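Local coordinates for prenyltransference for protein (Lavandula lanata, PDB 5HC8) that joins two five-carbon isoprenoid units, probably two molecules of dimethylallyl diphosphate, head-to-middle to form lavandulyl diphosphate, at residues I20-W26 with L219-F223; R51-L55 with E225-L229; S187-R193 with L208-Y214. All blocks are in the same frame, centred on the assembly; numbering follows the deposited sequence.

Interaction 1: I20-W26 with L219-F223; sequences IDGHRKW and LFPDF. With MG (magnesium ion), chain B; PIS (trihydrogen thiodiphosphate), chain C; ISY (3-methylbut-3-enylsulfanyl(phosphonooxy)phosphinic acid), chain F; 61G (2-methylbuta-1,3-diene), chain D.
In this cis-prenyltransferase fold the diphosphate site lies at the C-terminal end of strand 15-19, where Asp21 and Gly22 lead into helix 23-30; the 3-10 turn 220-222 packs behind it. At the positive phi of N-cap Gly22 (phi/psi 92/11) a CB would jam against the preceding carbonyl, and it would clash with Leu219 CD2; Gly22 CA lies 4.7 Å from Leu219 CA. Phe220 N donates to Asp21 O (2.9 Å). Ile20 CG2 (chi1 p) sits over the Phe220 ring, 3.5 Å from its centroid, and Pro221 CB over the five-membered ring of Trp26 (chi1 t), 3.4 Å from its centroid, both CH-pi contacts. Leu219 CD1 fits under the first helical turn, 3.5 Å from Trp26 N. Thiodiphosphate (PIS) is gripped by His23 N and ND1 to O4 (2.9 and 2.7 Å), Arg24 N to O1 (3.3 Å) and Lys25 N to O3 (2.8 Å). Asp21 OD1 binds magnesium at 2.1 Å; OD2 salt-bridges Arg193. Trp26 NE1 donates a hydrogen bond to Asp222 OD1 at 2.9 Å.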
# COMPACT_ATOMS: atom_id res chain seq x y z
N ILE A 20 4.97 -14.19 -2.36
CA ILE A 20 5.06 -15.39 -3.19
C ILE A 20 3.75 -15.62 -3.90
O ILE A 20 2.65 -15.40 -3.35
CB ILE A 20 5.54 -16.65 -2.34
CG1 ILE A 20 4.52 -17.04 -1.29
CG2 ILE A 20 6.87 -16.35 -1.62
CD1 ILE A 20 5.00 -18.11 -0.34
N ASP A 21 3.86 -16.03 -5.16
CA ASP A 21 2.70 -16.16 -6.00
C ASP A 21 3.06 -16.97 -7.24
O ASP A 21 4.25 -17.09 -7.58
CB ASP A 21 2.17 -14.75 -6.37
CG ASP A 21 0.68 -14.74 -6.75
OD1 ASP A 21 0.01 -15.64 -6.24
OD2 ASP A 21 0.25 -13.91 -7.61
N GLY A 22 2.06 -17.45 -7.96
CA GLY A 22 2.28 -18.05 -9.28
C GLY A 22 2.47 -19.56 -9.19
O GLY A 22 2.84 -20.20 -10.16
N HIS A 23 2.19 -20.15 -8.04
CA HIS A 23 2.43 -21.60 -7.86
C HIS A 23 1.51 -22.48 -8.67
O HIS A 23 1.93 -23.48 -9.19
CB HIS A 23 2.30 -21.99 -6.39
CG HIS A 23 3.27 -21.30 -5.49
ND1 HIS A 23 3.01 -20.08 -4.91
CD2 HIS A 23 4.47 -21.69 -5.02
CE1 HIS A 23 4.03 -19.74 -4.13
NE2 HIS A 23 4.92 -20.71 -4.17
N ARG A 24 0.23 -22.19 -8.71
CA ARG A 24 -0.68 -22.95 -9.56
C ARG A 24 -0.45 -22.72 -11.06
O ARG A 24 -0.46 -23.68 -11.83
CB ARG A 24 -2.11 -22.62 -9.14
CG ARG A 24 -3.24 -23.08 -10.11
CD ARG A 24 -4.61 -22.64 -9.59
NE ARG A 24 -4.43 -21.95 -8.30
CZ ARG A 24 -4.47 -22.51 -7.08
NH1 ARG A 24 -4.75 -23.81 -6.92
NH2 ARG A 24 -4.25 -21.72 -6.02
N LYS A 25 -0.23 -21.49 -11.50
CA LYS A 25 0.19 -21.22 -12.89
C LYS A 25 1.41 -22.05 -13.26
O LYS A 25 1.47 -22.64 -14.34
CB LYS A 25 0.49 -19.73 -13.12
CG LYS A 25 -0.72 -18.79 -12.99
CD LYS A 25 -0.34 -17.32 -13.16
CE LYS A 25 -1.52 -16.37 -12.91
NZ LYS A 25 -1.07 -15.00 -12.46
N TRP A 26 2.38 -22.11 -12.36
CA TRP A 26 3.60 -22.87 -12.59
C TRP A 26 3.26 -24.36 -12.71
O TRP A 26 3.76 -25.03 -13.58
CB TRP A 26 4.56 -22.69 -11.43
CG TRP A 26 5.92 -23.37 -11.62
CD1 TRP A 26 6.99 -22.86 -12.23
CD2 TRP A 26 6.29 -24.68 -11.17
NE1 TRP A 26 8.04 -23.72 -12.18
CE2 TRP A 26 7.65 -24.86 -11.53
CE3 TRP A 26 5.63 -25.70 -10.46
CZ2 TRP A 26 8.36 -26.02 -11.23
CZ3 TRP A 26 6.36 -26.86 -10.12
CH2 TRP A 26 7.72 -26.99 -10.51
N LEU A 219 7.47 -16.87 -11.92
CA LEU A 219 6.57 -17.60 -11.06
C LEU A 219 7.38 -18.11 -9.86
O LEU A 219 8.55 -18.49 -9.99
CB LEU A 219 5.88 -18.75 -11.83
CG LEU A 219 5.11 -18.38 -13.11
CD1 LEU A 219 4.52 -19.67 -13.66
CD2 LEU A 219 4.05 -17.31 -12.88
N PHE A 220 6.81 -18.04 -8.67
CA PHE A 220 7.69 -18.20 -7.53
C PHE A 220 8.45 -19.56 -7.49
O PHE A 220 9.56 -19.62 -6.95
CB PHE A 220 7.02 -18.02 -6.22
CG PHE A 220 8.03 -17.87 -5.08
CD1 PHE A 220 8.71 -16.68 -4.91
CD2 PHE A 220 8.32 -18.92 -4.25
CE1 PHE A 220 9.68 -16.55 -3.94
CE2 PHE A 220 9.25 -18.77 -3.24
CZ PHE A 220 9.92 -17.59 -3.09
N PRO A 221 7.83 -20.67 -7.97
CA PRO A 221 8.67 -21.87 -7.98
C PRO A 221 9.98 -21.73 -8.79
O PRO A 221 10.93 -22.50 -8.56
CB PRO A 221 7.75 -22.92 -8.59
CG PRO A 221 6.42 -22.54 -8.14
CD PRO A 221 6.45 -20.99 -8.31
N ASP A 222 10.03 -20.80 -9.74
CA ASP A 222 11.26 -20.51 -10.53
C ASP A 222 12.17 -19.44 -9.90
O ASP A 222 13.23 -19.14 -10.44
CB ASP A 222 10.88 -20.07 -11.97
CG ASP A 222 10.25 -21.19 -12.77
OD1 ASP A 222 10.63 -22.36 -12.54
OD2 ASP A 222 9.32 -20.89 -13.56
N PHE A 223 11.77 -18.92 -8.74
CA PHE A 223 12.40 -17.75 -8.16
C PHE A 223 13.53 -18.20 -7.27
O PHE A 223 13.33 -18.94 -6.34
CB PHE A 223 11.37 -17.01 -7.28
CG PHE A 223 11.84 -15.68 -6.80
CD1 PHE A 223 12.64 -15.59 -5.67
CD2 PHE A 223 11.47 -14.51 -7.45
CE1 PHE A 223 13.07 -14.36 -5.17
CE2 PHE A 223 11.92 -13.28 -6.95
CZ PHE A 223 12.72 -13.21 -5.82
MG MG B . -1.99 -16.27 -6.59
P1 PIS C . -1.50 -18.87 -8.41
O1 PIS C . -1.24 -19.74 -7.09
P2 PIS C . -0.73 -19.29 -5.65
S1 PIS C . -1.65 -17.96 -5.35
O2 PIS C . -1.18 -17.37 -8.23
O3 PIS C . -0.67 -19.47 -9.55
O4 PIS C . 0.71 -18.95 -5.87
O5 PIS C . -3.04 -18.96 -8.63
O6 PIS C . -1.05 -20.52 -4.68
P1 ISY F . -4.43 -12.56 -5.25
O2 ISY F . -3.94 -13.33 -3.87
P3 ISY F . -2.89 -14.49 -3.71
O4 ISY F . -3.31 -12.61 -6.37
O5 ISY F . -4.91 -11.10 -5.00
O6 ISY F . -5.64 -13.36 -5.72
O7 ISY F . -2.92 -15.41 -4.88
O8 ISY F . -3.07 -15.14 -2.26
S9 ISY F . -1.00 -13.50 -3.84
C10 ISY F . -0.83 -12.92 -2.16
C11 ISY F . 0.29 -13.80 -1.66
C12 ISY F . 0.21 -14.51 -0.34
C13 ISY F . 1.34 -15.33 0.09
C14 ISY F . -1.06 -14.56 0.44
CAC 61G D . -0.63 -18.65 -0.45
CAE 61G D . 0.57 -19.52 -0.92
CAB 61G D . 1.63 -20.13 -0.05
CAD 61G D . 0.78 -19.60 -2.32
CAA 61G D . -0.23 -18.96 -3.09
O HOH W 1 -2.31 -14.58 -7.71
O HOH W 2 -4.01 -17.04 -7.16

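Interaction 2: R51-L55 with E225-L229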
# COMPACT_ATOMS: atom_id res chain seq x y z
N ARG A 51 20.85 -16.22 1.11
CA ARG A 51 21.36 -15.15 0.26
C ARG A 51 21.16 -13.77 0.90
O ARG A 51 22.08 -12.95 0.94
CB ARG A 51 20.77 -15.27 -1.12
CG ARG A 51 21.20 -14.21 -2.11
CD ARG A 51 22.72 -14.10 -2.35
NE ARG A 51 23.13 -15.23 -3.20
CZ ARG A 51 24.26 -15.23 -3.89
NH1 ARG A 51 25.05 -14.20 -3.81
NH2 ARG A 51 24.58 -16.27 -4.61
N ALA A 52 19.95 -13.51 1.45
CA ALA A 52 19.66 -12.22 2.05
C ALA A 52 20.61 -11.99 3.23
O ALA A 52 21.14 -10.89 3.42
CB ALA A 52 18.21 -12.17 2.53
N SER A 53 20.87 -13.06 3.99
CA SER A 53 21.83 -12.98 5.11
C SER A 53 23.26 -12.57 4.69
O SER A 53 23.84 -11.60 5.21
CB SER A 53 21.82 -14.28 5.92
OG SER A 53 22.78 -14.24 6.96
N GLN A 54 23.72 -13.22 3.62
CA GLN A 54 25.05 -12.98 3.06
C GLN A 54 25.12 -11.57 2.59
O GLN A 54 26.15 -10.92 2.69
CB GLN A 54 25.31 -13.85 1.85
CG GLN A 54 25.46 -15.35 2.09
CD GLN A 54 25.51 -16.10 0.73
OE1 GLN A 54 26.15 -15.63 -0.25
NE2 GLN A 54 24.79 -17.22 0.65
N LEU A 55 24.02 -11.07 2.08
CA LEU A 55 24.03 -9.71 1.53
C LEU A 55 23.97 -8.64 2.61
O LEU A 55 24.04 -7.47 2.33
CB LEU A 55 22.87 -9.52 0.56
CG LEU A 55 22.96 -10.23 -0.78
CD1 LEU A 55 21.60 -10.27 -1.41
CD2 LEU A 55 23.93 -9.59 -1.76
N GLU A 225 17.95 -17.36 -5.97
CA GLU A 225 18.88 -16.36 -5.48
C GLU A 225 19.15 -15.24 -6.51
O GLU A 225 19.33 -14.07 -6.11
CB GLU A 225 20.17 -16.98 -5.03
CG GLU A 225 19.99 -17.99 -3.93
CD GLU A 225 21.33 -18.55 -3.45
OE1 GLU A 225 21.41 -19.78 -3.41
OE2 GLU A 225 22.25 -17.78 -3.09
N ALA A 226 19.27 -15.59 -7.80
CA ALA A 226 19.55 -14.55 -8.83
C ALA A 226 18.38 -13.51 -8.89
O ALA A 226 18.60 -12.35 -9.19
CB ALA A 226 19.78 -15.15 -10.22
N ASP A 227 17.15 -13.95 -8.62
CA ASP A 227 15.97 -13.06 -8.68
C ASP A 227 15.94 -12.09 -7.52
O ASP A 227 15.51 -10.95 -7.71
CB ASP A 227 14.68 -13.91 -8.82
CG ASP A 227 14.78 -14.89 -9.99
OD1 ASP A 227 14.79 -14.39 -11.10
OD2 ASP A 227 14.92 -16.12 -9.82
N LEU A 228 16.44 -12.50 -6.38
CA LEU A 228 16.71 -11.60 -5.25
C LEU A 228 17.75 -10.57 -5.63
O LEU A 228 17.60 -9.38 -5.37
CB LEU A 228 17.07 -12.37 -3.98
CG LEU A 228 17.38 -11.47 -2.80
CD1 LEU A 228 16.18 -10.56 -2.47
CD2 LEU A 228 17.85 -12.20 -1.54
N LEU A 229 18.84 -11.02 -6.24
CA LEU A 229 19.85 -10.14 -6.72
C LEU A 229 19.36 -9.14 -7.74
O LEU A 229 19.75 -7.97 -7.71
CB LEU A 229 20.97 -10.99 -7.34
CG LEU A 229 22.19 -11.39 -6.53
CD1 LEU A 229 22.30 -11.07 -5.05
CD2 LEU A 229 22.70 -12.78 -6.87
O HOH W 3 24.04 -18.46 -1.31
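Arg51 lays its guanidinium against Leu229, whose CD2 lies over one face of the group, while Glu225 meets the edge of the same planar group. The t chi1 of Arg51, followed by p values at chi2 and chi3, bends the side chain across the neighbouring helix so that its aliphatic part also packs there: CG is 3.9 Å from Leu228 CD2 and CD is 4.1 Å from Leu229 CD1. At the polar end, Arg51 NE donates to Glu225 OE2 at 2.7 Å in a salt bridge, and Arg51 NH2 adds a weak bond of 3.2 Å to the same Glu225 OE2. A water joins this oxygen to Gln54 on the same helix as Arg51, donating to Glu225 OE2 at 2.6 Å and accepting from Gln54 NE2 at 2.4 Å.

Below the ion pair the contact is apolar. Leu228 CD2 enters a shallow hollow between Ala52 and Leu55, 4.1 Å from Ala52 CB and 4.2 Å from Leu55 CD1, and Leu55 CD1 reaches Leu229 CD1 at 3.8 Å. Small Ala52 leaves the space that the branched leucine occupies; it also touches Ile57 and Met134.

This is plain helix-helix packing, joining the C-terminal end of helix 34-54 to the first turn of helix 225-237. Arg51 and Glu225 have the closest CA atoms of their pair of turns, 6.4 Å apart. The chemistry is graded: buried Leu228 and Ala52 contribute hydrophobic packing, whereas the partly exposed Arg51 and Glu225 compensate each other's charge, so that the arginine can cover leucine side chains without leaving its own charge unanswered.

Interaction 3: S187-R193 with L208-Y214; sequences SPDLLIR and LPFTEFY. With ISY (3-methylbut-3-enylsulfanyl(phosphonooxy)phosphinic acid), chain F.
Strands 190-193 and 212-214 are parallel neighbours at one end of the six-stranded parallel sheet of this cis-prenyltransferase fold, their axes 4.8 Å apart and 20° from parallel. Leu190 pairs with Glu212, Leu191 with Phe213 and Ile192 with Tyr214. Backbone bonds alternate: Glu212 N to Asp189 O (3.0 Å), Leu191 N to Glu212 O (2.9 Å), Tyr214 N to Leu191 O (2.9 Å) and Arg193 N to Tyr214 O (3.0 Å). On the other side, the Leu190 and Ile192 backbones hydrogen-bond to Ala17 and Ile19 of strand 15-19. Ahead of the strands, Thr211 (chi1 m) gives its OG1 proton to Pro188 O at 2.7 Å, and a water accepts from Phe210 N at 2.8 Å while lying 2.5 Å from Ser187 OG, itself also hydrogen-bonded to Gln207 O. Leu190, Ile192, Glu212 and Tyr214 share one face, covered by helix 225-237; the Glu212 carboxylate leads away to Arg238 and to Arg199 of the second subunit. On the opposite face Leu191 CD2 (chi1 t, chi2 p) packs 3.8 Å from Phe213 CE1 and 3.9 Å from Leu208 CD1. Arg193, extended through chi3, is held by Asp21, Ser201 and Arg199 O; its NH2 donates to ISY O4 at 3.0 Å.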
# COMPACT_ATOMS: atom_id res chain seq x y z
N SER A 187 8.95 -1.21 8.41
CA SER A 187 8.65 -0.82 7.05
C SER A 187 9.67 -1.41 6.06
O SER A 187 10.85 -1.03 6.08
CB SER A 187 8.60 0.70 7.05
OG SER A 187 8.67 1.08 5.69
N PRO A 188 9.23 -2.26 5.13
CA PRO A 188 10.20 -2.71 4.13
C PRO A 188 10.75 -1.57 3.34
O PRO A 188 10.03 -0.64 3.01
CB PRO A 188 9.41 -3.69 3.23
CG PRO A 188 8.06 -3.76 3.79
CD PRO A 188 7.88 -2.80 4.91
N ASP A 189 12.05 -1.68 3.01
CA ASP A 189 12.68 -0.81 2.04
C ASP A 189 12.31 -1.25 0.62
O ASP A 189 12.22 -0.42 -0.32
CB ASP A 189 14.19 -0.87 2.26
CG ASP A 189 14.56 -0.33 3.62
OD1 ASP A 189 14.36 0.87 3.81
OD2 ASP A 189 14.90 -1.13 4.49
N LEU A 190 12.15 -2.55 0.46
CA LEU A 190 11.96 -3.16 -0.86
C LEU A 190 10.91 -4.28 -0.71
O LEU A 190 11.03 -5.09 0.18
CB LEU A 190 13.26 -3.78 -1.37
CG LEU A 190 13.22 -4.60 -2.64
CD1 LEU A 190 12.79 -3.76 -3.80
CD2 LEU A 190 14.56 -5.35 -2.96
N LEU A 191 9.91 -4.30 -1.59
CA LEU A 191 8.86 -5.29 -1.57
C LEU A 191 8.95 -5.94 -2.93
O LEU A 191 8.86 -5.26 -3.95
CB LEU A 191 7.48 -4.67 -1.41
CG LEU A 191 6.30 -5.64 -1.58
CD1 LEU A 191 6.28 -6.60 -0.43
CD2 LEU A 191 5.02 -4.81 -1.52
N ILE A 192 9.12 -7.24 -2.91
CA ILE A 192 9.18 -8.03 -4.10
C ILE A 192 7.89 -8.85 -4.27
O ILE A 192 7.50 -9.57 -3.40
CB ILE A 192 10.36 -9.00 -4.01
CG1 ILE A 192 11.69 -8.24 -3.94
CG2 ILE A 192 10.39 -9.90 -5.22
CD1 ILE A 192 12.90 -9.16 -3.59
N ARG A 193 7.32 -8.82 -5.47
CA ARG A 193 6.23 -9.72 -5.77
C ARG A 193 6.45 -10.47 -7.04
O ARG A 193 6.63 -9.89 -8.08
CB ARG A 193 4.87 -8.99 -5.81
CG ARG A 193 3.70 -9.92 -6.15
CD ARG A 193 2.34 -9.27 -5.97
NE ARG A 193 1.36 -10.26 -6.36
CZ ARG A 193 0.16 -10.41 -5.80
NH1 ARG A 193 -0.31 -9.58 -4.88
NH2 ARG A 193 -0.61 -11.39 -6.21
N LEU A 208 3.94 0.35 4.26
CA LEU A 208 4.43 0.57 2.88
C LEU A 208 4.48 1.98 2.30
O LEU A 208 4.51 2.07 1.08
CB LEU A 208 3.61 -0.34 1.89
CG LEU A 208 3.66 -1.84 2.14
CD1 LEU A 208 2.99 -2.53 0.92
CD2 LEU A 208 5.08 -2.39 2.28
N PRO A 209 4.45 3.09 3.12
CA PRO A 209 4.31 4.43 2.53
C PRO A 209 5.47 4.79 1.59
O PRO A 209 5.22 5.43 0.59
CB PRO A 209 4.26 5.40 3.75
CG PRO A 209 4.84 4.62 4.90
CD PRO A 209 4.60 3.16 4.59
N PHE A 210 6.66 4.27 1.86
CA PHE A 210 7.86 4.63 1.02
C PHE A 210 8.61 3.47 0.48
O PHE A 210 9.64 3.65 -0.15
CB PHE A 210 8.77 5.65 1.75
CG PHE A 210 8.05 7.00 2.01
CD1 PHE A 210 7.86 7.89 0.98
CD2 PHE A 210 7.55 7.27 3.26
CE1 PHE A 210 7.19 9.09 1.19
CE2 PHE A 210 6.86 8.47 3.49
CZ PHE A 210 6.70 9.35 2.46
N THR A 211 8.15 2.25 0.77
CA THR A 211 8.70 1.07 0.17
C THR A 211 8.78 1.09 -1.39
O THR A 211 7.87 1.51 -2.10
CB THR A 211 7.79 -0.09 0.55
OG1 THR A 211 7.62 -0.09 1.99
CG2 THR A 211 8.33 -1.42 0.07
N GLU A 212 9.94 0.70 -1.90
CA GLU A 212 10.13 0.48 -3.35
C GLU A 212 9.51 -0.83 -3.71
O GLU A 212 9.77 -1.85 -3.05
CB GLU A 212 11.65 0.49 -3.65
CG GLU A 212 12.27 1.86 -3.45
CD GLU A 212 11.76 2.90 -4.44
OE1 GLU A 212 11.36 2.53 -5.53
OE2 GLU A 212 11.71 4.08 -4.10
N PHE A 213 8.68 -0.83 -4.74
CA PHE A 213 8.08 -2.05 -5.25
C PHE A 213 8.85 -2.58 -6.47
O PHE A 213 9.26 -1.82 -7.36
CB PHE A 213 6.65 -1.78 -5.70
CG PHE A 213 5.72 -1.27 -4.62
CD1 PHE A 213 5.95 -1.50 -3.29
CD2 PHE A 213 4.64 -0.56 -4.96
CE1 PHE A 213 5.03 -1.07 -2.32
CE2 PHE A 213 3.72 -0.11 -4.02
CZ PHE A 213 3.89 -0.39 -2.70
N TYR A 214 9.06 -3.89 -6.47
CA TYR A 214 9.63 -4.60 -7.56
C TYR A 214 8.76 -5.79 -7.95
O TYR A 214 8.49 -6.67 -7.15
CB TYR A 214 10.99 -5.07 -7.14
CG TYR A 214 11.75 -5.90 -8.18
CD1 TYR A 214 12.47 -5.31 -9.19
CD2 TYR A 214 11.70 -7.30 -8.15
CE1 TYR A 214 13.16 -6.07 -10.13
CE2 TYR A 214 12.34 -8.07 -9.08
CZ TYR A 214 13.10 -7.47 -10.03
OH TYR A 214 13.79 -8.27 -10.89
P1 ISY F . -4.43 -12.56 -5.25
O2 ISY F . -3.94 -13.33 -3.87
P3 ISY F . -2.89 -14.49 -3.71
O4 ISY F . -3.31 -12.61 -6.37
O5 ISY F . -4.91 -11.10 -5.00
O6 ISY F . -5.64 -13.36 -5.72
O7 ISY F . -2.92 -15.41 -4.88
O8 ISY F . -3.07 -15.14 -2.26
S9 ISY F . -1.00 -13.50 -3.84
C10 ISY F . -0.83 -12.92 -2.16
C11 ISY F . 0.29 -13.80 -1.66
C12 ISY F . 0.21 -14.51 -0.34
C13 ISY F . 1.34 -15.33 0.09
C14 ISY F . -1.06 -14.56 0.44
O HOH W 4 7.66 2.71 4.01

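From the N terminus, strand 15-19 leads into residues 20-26, whose partner 219-223 comes 193 residues later; interaction 1 thus closes the longest loop. Residues 51-55, on the next helix, open interaction 2, which ends at 225-229, just beyond 219-223, so interactions 1 and 2 cross. Interaction 3, with only 14 residues between its segments, is nested inside both loops. Interaction 1 ties the magnesium and diphosphate site to the loop before helix 225-237, interaction 2 ties helix 34-54 to that helix, and interaction 3 pairs strand 190-193 with edge strand 212-215. They also touch directly: Asp21 and Arg193 form a salt bridge beside ISY, Leu228 packs on Ile192, and Phe223 lies against both Ile192 and Leu228.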